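AlkZ (Streptomyces sahachiroi, PDB 5UUJ) is a bacterial protein of the AlkZ-like DNA glycosylase family, within the helix-turn-helix clan, and folds as a single chain of helices and smaller beta sheets. Local coordinates at residues K6-W9 and R10-F13; R118-D121 and E122-E126. All coordinates share one frame; numbering follows the deposited sequence.

Interaction 1: K6-W9 and R10-F13; sequences KASW and RQVF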
loop_
_atom_site.group_PDB
_atom_site.type_symbol
_atom_site.label_atom_id
_atom_site.label_comp_id
_atom_site.label_asym_id
_atom_site.label_seq_id
_atom_site.Cartn_x
_atom_site.Cartn_y
_atom_site.Cartn_z
ATOM N N LYS A 6 18.440 -15.451 -15.885
ATOM C CA LYS A 6 18.795 -14.038 -15.926
ATOM C C LYS A 6 17.637 -13.226 -16.488
ATOM O O LYS A 6 16.780 -13.753 -17.202
ATOM C CB LYS A 6 20.053 -13.814 -16.770
ATOM C CG LYS A 6 21.323 -14.393 -16.162
ATOM C CD LYS A 6 22.564 -13.826 -16.836
ATOM C CE LYS A 6 23.839 -14.197 -16.082
ATOM N NZ LYS A 6 24.152 -15.653 -16.169
ATOM N N ALA A 7 17.611 -11.944 -16.148
ATOM C CA ALA A 7 16.637 -11.017 -16.707
ATOM C C ALA A 7 17.186 -9.605 -16.610
ATOM O O ALA A 7 18.003 -9.315 -15.743
ATOM C CB ALA A 7 15.307 -11.127 -15.982
ATOM N N SER A 8 16.754 -8.735 -17.512
ATOM C CA SER A 8 17.122 -7.329 -17.441
ATOM C C SER A 8 16.116 -6.589 -16.572
ATOM O O SER A 8 15.027 -7.099 -16.307
ATOM C CB SER A 8 17.174 -6.707 -18.833
ATOM O OG SER A 8 15.872 -6.605 -19.377
ATOM N N TRP A 9 16.470 -5.387 -16.135
ATOM C CA TRP A 9 15.561 -4.600 -15.315
ATOM C C TRP A 9 14.376 -4.118 -16.139
ATOM O O TRP A 9 13.258 -4.041 -15.637
ATOM C CB TRP A 9 16.287 -3.415 -14.675
ATOM C CG TRP A 9 17.010 -3.807 -13.427
ATOM C CD1 TRP A 9 18.356 -3.799 -13.225
ATOM C CD2 TRP A 9 16.422 -4.291 -12.213
ATOM N NE1 TRP A 9 18.646 -4.242 -11.956
ATOM C CE2 TRP A 9 17.475 -4.549 -11.315
ATOM C CE3 TRP A 9 15.108 -4.528 -11.799
ATOM C CZ2 TRP A 9 17.256 -5.031 -10.027
ATOM C CZ3 TRP A 9 14.893 -5.008 -10.522
ATOM C CH2 TRP A 9 15.963 -5.253 -9.650
ATOM N N ARG A 10 14.615 -3.806 -17.407
ATOM C CA ARG A 10 13.537 -3.339 -18.271
ATOM C C ARG A 10 12.556 -4.468 -18.593
ATOM O O ARG A 10 11.384 -4.212 -18.846
ATOM C CB ARG A 10 14.103 -2.725 -19.548
ATOM C CG ARG A 10 14.639 -1.319 -19.322
ATOM C CD ARG A 10 15.221 -0.701 -20.575
ATOM N NE ARG A 10 14.197 -0.400 -21.570
ATOM C CZ ARG A 10 14.414 0.314 -22.669
ATOM N NH1 ARG A 10 15.618 0.812 -22.919
ATOM N NH2 ARG A 10 13.423 0.539 -23.520
ATOM N N GLN A 11 13.026 -5.711 -18.571
ATOM C CA GLN A 11 12.112 -6.849 -18.598
ATOM C C GLN A 11 11.252 -6.852 -17.339
ATOM O O GLN A 11 10.029 -6.958 -17.413
ATOM C CB GLN A 11 12.868 -8.170 -18.706
ATOM C CG GLN A 11 13.333 -8.517 -20.101
ATOM C CD GLN A 11 13.838 -9.942 -20.192
ATOM O OE1 GLN A 11 14.825 -10.305 -19.548
ATOM N NE2 GLN A 11 13.154 -10.763 -20.982
ATOM N N VAL A 12 11.905 -6.734 -16.184
ATOM C CA VAL A 12 11.217 -6.741 -14.899
ATOM C C VAL A 12 10.185 -5.616 -14.827
ATOM O O VAL A 12 9.060 -5.833 -14.383
ATOM C CB VAL A 12 12.221 -6.615 -13.727
ATOM C CG1 VAL A 12 11.507 -6.341 -12.401
ATOM C CG2 VAL A 12 13.065 -7.882 -13.619
ATOM N N PHE A 13 10.560 -4.422 -15.275
ATOM C CA PHE A 13 9.659 -3.275 -15.222
ATOM C C PHE A 13 8.408 -3.520 -16.056
ATOM O O PHE A 13 7.291 -3.241 -15.614
ATOM C CB PHE A 13 10.361 -2.004 -15.710
ATOM C CG PHE A 13 11.536 -1.593 -14.870
ATOM C CD1 PHE A 13 11.607 -1.929 -13.526
ATOM C CD2 PHE A 13 12.575 -0.869 -15.428
ATOM C CE1 PHE A 13 12.688 -1.548 -12.757
ATOM C CE2 PHE A 13 13.662 -0.484 -14.661
ATOM C CZ PHE A 13 13.716 -0.825 -13.326
HETATM O O HOH W 1 14.993 -13.135 -19.087
#
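Ser8 and Gln11 face each other in a capping box at the start of helix 9-19, each side chain reaching for the other's backbone N-H. Ser8 is the N-cap: its OG lies between its own N and carbonyl carbon (chi1 69°), which turns the hydroxyl oxygen toward the first turn, where it accepts from Gln11 N at 3.1 Å. In return, the extended Gln11 side chain runs back along Ser8, and its OE1 takes Ser8 N at 3.2 Å on a lone pair in the carbonyl plane, with an N-H...O angle of 163°. A water donates to both OE1 and Lys6 O, so two donors grip the amide oxygen, while NE2 is held by Thr275 O. The box sits where the short strand 6-7, lying beside strand 252-257, passes into the helix.

On the apolar side, Trp9 and Val12 run abreast, with Trp9 CE3 4.1 Å from Val12 CB; both also touch Val257. Phe13 meets Trp9 differently. The six-membered ring of Trp9 and the Phe13 ring, centroids 6.0 Å apart, are nearly parallel, at 25°, yet displaced until almost no overlap remains, and the closer approach is made by Trp9 CB to Phe13 CZ at 3.9 Å. Trp9 O accepts the helical bond from Phe13 N at 2.7 Å and also sits over one face of the Phe13 ring, 3.1 Å from its plane and off the ring centre.

Interaction 2: R118-D121 and E122-E126; sequences RQVD and ELTEE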
loop_
_atom_site.group_PDB
_atom_site.type_symbol
_atom_site.label_atom_id
_atom_site.label_comp_id
_atom_site.label_asym_id
_atom_site.label_seq_id
_atom_site.Cartn_x
_atom_site.Cartn_y
_atom_site.Cartn_z
ATOM N N ARG A 118 0.512 -4.791 28.545
ATOM C CA ARG A 118 -0.642 -5.348 29.242
ATOM C C ARG A 118 -1.893 -4.568 28.863
ATOM O O ARG A 118 -2.943 -5.147 28.583
ATOM C CB ARG A 118 -0.437 -5.312 30.759
ATOM C CG ARG A 118 -1.603 -5.876 31.566
ATOM C CD ARG A 118 -1.668 -7.390 31.476
ATOM N NE ARG A 118 -2.988 -7.908 31.837
ATOM C CZ ARG A 118 -3.950 -8.213 30.966
ATOM N NH1 ARG A 118 -3.756 -8.063 29.660
ATOM N NH2 ARG A 118 -5.114 -8.675 31.404
ATOM N N GLN A 119 -1.765 -3.247 28.847
ATOM C CA GLN A 119 -2.886 -2.370 28.544
ATOM C C GLN A 119 -3.311 -2.445 27.079
ATOM O O GLN A 119 -4.481 -2.246 26.764
ATOM C CB GLN A 119 -2.535 -0.931 28.912
ATOM C CG GLN A 119 -2.619 -0.656 30.398
ATOM C CD GLN A 119 -2.026 0.683 30.773
ATOM O OE1 GLN A 119 -1.083 1.156 30.141
ATOM N NE2 GLN A 119 -2.581 1.306 31.806
ATOM N N VAL A 120 -2.367 -2.722 26.184
ATOM C CA VAL A 120 -2.705 -2.898 24.774
ATOM C C VAL A 120 -3.612 -4.120 24.625
ATOM O O VAL A 120 -4.592 -4.083 23.883
ATOM C CB VAL A 120 -1.442 -3.052 23.891
ATOM C CG1 VAL A 120 -1.802 -3.509 22.481
ATOM C CG2 VAL A 120 -0.680 -1.739 23.826
ATOM N N ASP A 121 -3.293 -5.191 25.347
ATOM C CA ASP A 121 -4.114 -6.398 25.319
ATOM C C ASP A 121 -5.516 -6.111 25.840
ATOM O O ASP A 121 -6.505 -6.547 25.251
ATOM C CB ASP A 121 -3.475 -7.516 26.150
ATOM C CG ASP A 121 -2.213 -8.074 25.519
ATOM O OD1 ASP A 121 -1.939 -7.772 24.336
ATOM O OD2 ASP A 121 -1.499 -8.831 26.211
ATOM N N GLU A 122 -5.598 -5.380 26.948
ATOM C CA GLU A 122 -6.884 -5.026 27.534
ATOM C C GLU A 122 -7.712 -4.209 26.551
ATOM O O GLU A 122 -8.911 -4.445 26.386
ATOM C CB GLU A 122 -6.691 -4.246 28.833
ATOM C CG GLU A 122 -6.085 -5.061 29.961
ATOM C CD GLU A 122 -5.704 -4.208 31.156
ATOM O OE1 GLU A 122 -5.944 -2.983 31.120
ATOM O OE2 GLU A 122 -5.162 -4.760 32.134
ATOM N N LEU A 123 -7.064 -3.253 25.893
ATOM C CA LEU A 123 -7.732 -2.411 24.909
ATOM C C LEU A 123 -8.217 -3.221 23.719
ATOM O O LEU A 123 -9.299 -2.968 23.194
ATOM C CB LEU A 123 -6.796 -1.307 24.428
ATOM C CG LEU A 123 -6.527 -0.199 25.439
ATOM C CD1 LEU A 123 -5.313 0.596 25.003
ATOM C CD2 LEU A 123 -7.747 0.702 25.591
ATOM N N THR A 124 -7.406 -4.186 23.293
ATOM C CA THR A 124 -7.765 -5.052 22.179
ATOM C C THR A 124 -9.091 -5.749 22.472
ATOM O O THR A 124 -10.008 -5.734 21.651
ATOM C CB THR A 124 -6.670 -6.106 21.910
ATOM O OG1 THR A 124 -5.456 -5.449 21.526
ATOM C CG2 THR A 124 -7.088 -7.065 20.801
ATOM N N GLU A 125 -9.178 -6.342 23.657
ATOM C CA GLU A 125 -10.367 -7.063 24.091
ATOM C C GLU A 125 -11.580 -6.148 24.183
ATOM O O GLU A 125 -12.657 -6.474 23.685
ATOM C CB GLU A 125 -10.122 -7.722 25.453
ATOM C CG GLU A 125 -9.003 -8.754 25.450
ATOM C CD GLU A 125 -8.508 -9.112 26.846
ATOM O OE1 GLU A 125 -9.031 -8.564 27.842
ATOM O OE2 GLU A 125 -7.585 -9.947 26.945
ATOM N N GLU A 126 -11.402 -4.996 24.819
ATOM C CA GLU A 126 -12.528 -4.124 25.115
ATOM C C GLU A 126 -13.038 -3.414 23.862
ATOM O O GLU A 126 -14.244 -3.252 23.686
ATOM C CB GLU A 126 -12.137 -3.102 26.182
ATOM C CG GLU A 126 -13.311 -2.582 26.985
ATOM C CD GLU A 126 -13.996 -3.667 27.799
ATOM O OE1 GLU A 126 -15.156 -3.455 28.206
ATOM O OE2 GLU A 126 -13.378 -4.728 28.037
HETATM O O HOH W 2 -5.335 -9.936 28.254
HETATM O O HOH W 3 -4.852 -0.505 33.060
#
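Arg118 leaves the helix with CG anti to the backbone N (chi1 180°) and then bends at chi2 (74°), which carries its guanidinium forward along the helix, over Glu122 CG, one turn later. Glu122, extended beyond CG, crosses it at about a right angle, the guanidinium and carboxylate planes being 79° apart. Glu122 OE2 lies over one face of the guanidinium, 3.8 Å from Arg118 NE: a long salt bridge of charges alone, with no N-H directed at the oxygen. Arg118 NH1 instead donates to a water at 2.8 Å, and that water donates to Glu125 OE2 at 2.6 Å, linking the arginine to a second acid.

On the side facing helix 162-172, Val120 O accepts two bonds. Thr124 N and Thr124 OG1, each 2.9 Å from Val120 O, approach from opposite faces of its carbonyl plane, the hydroxyl standing above that plane. Arg172 NH1 donates to the same Thr124 OG1 and forms a salt bridge with Asp121 OD1, so one arginine grips two side chains three residues apart. Val120 and Leu123 also pack on that helix, through Pro168 and Val165 respectively. Arg118, Glu122, Glu125 and the waters line the outer side, while Val120 and Leu123 pack inward and Arg172 adds a polar tie to that packed side; joined by i to i+4 backbone bonds such as Leu123 N to Gln119 O (2.9 Å), this is the pattern of an amphipathic surface helix.

How the interactions relate
The two sites illustrate local meetings of side chains and backbone, at a helix start and within a helix. Interaction 1 comes first in sequence, where strand 6-7 passes into helix 9-19; interaction 2 follows about a hundred residues later, wholly inside helix 117-130. Their centres are 47 Å apart and their nearest atoms about 37 Å, on opposite sides of the chain's centre, so they do not touch and share no helix or sheet. Residues 6-13 bring the N-terminal end of the chain against strand 252-257, much later in sequence, whereas 118-126 lies against helix 162-172, a closer neighbour along the chain. One joins distant parts of the sequence; the other belongs to a more local helical packing.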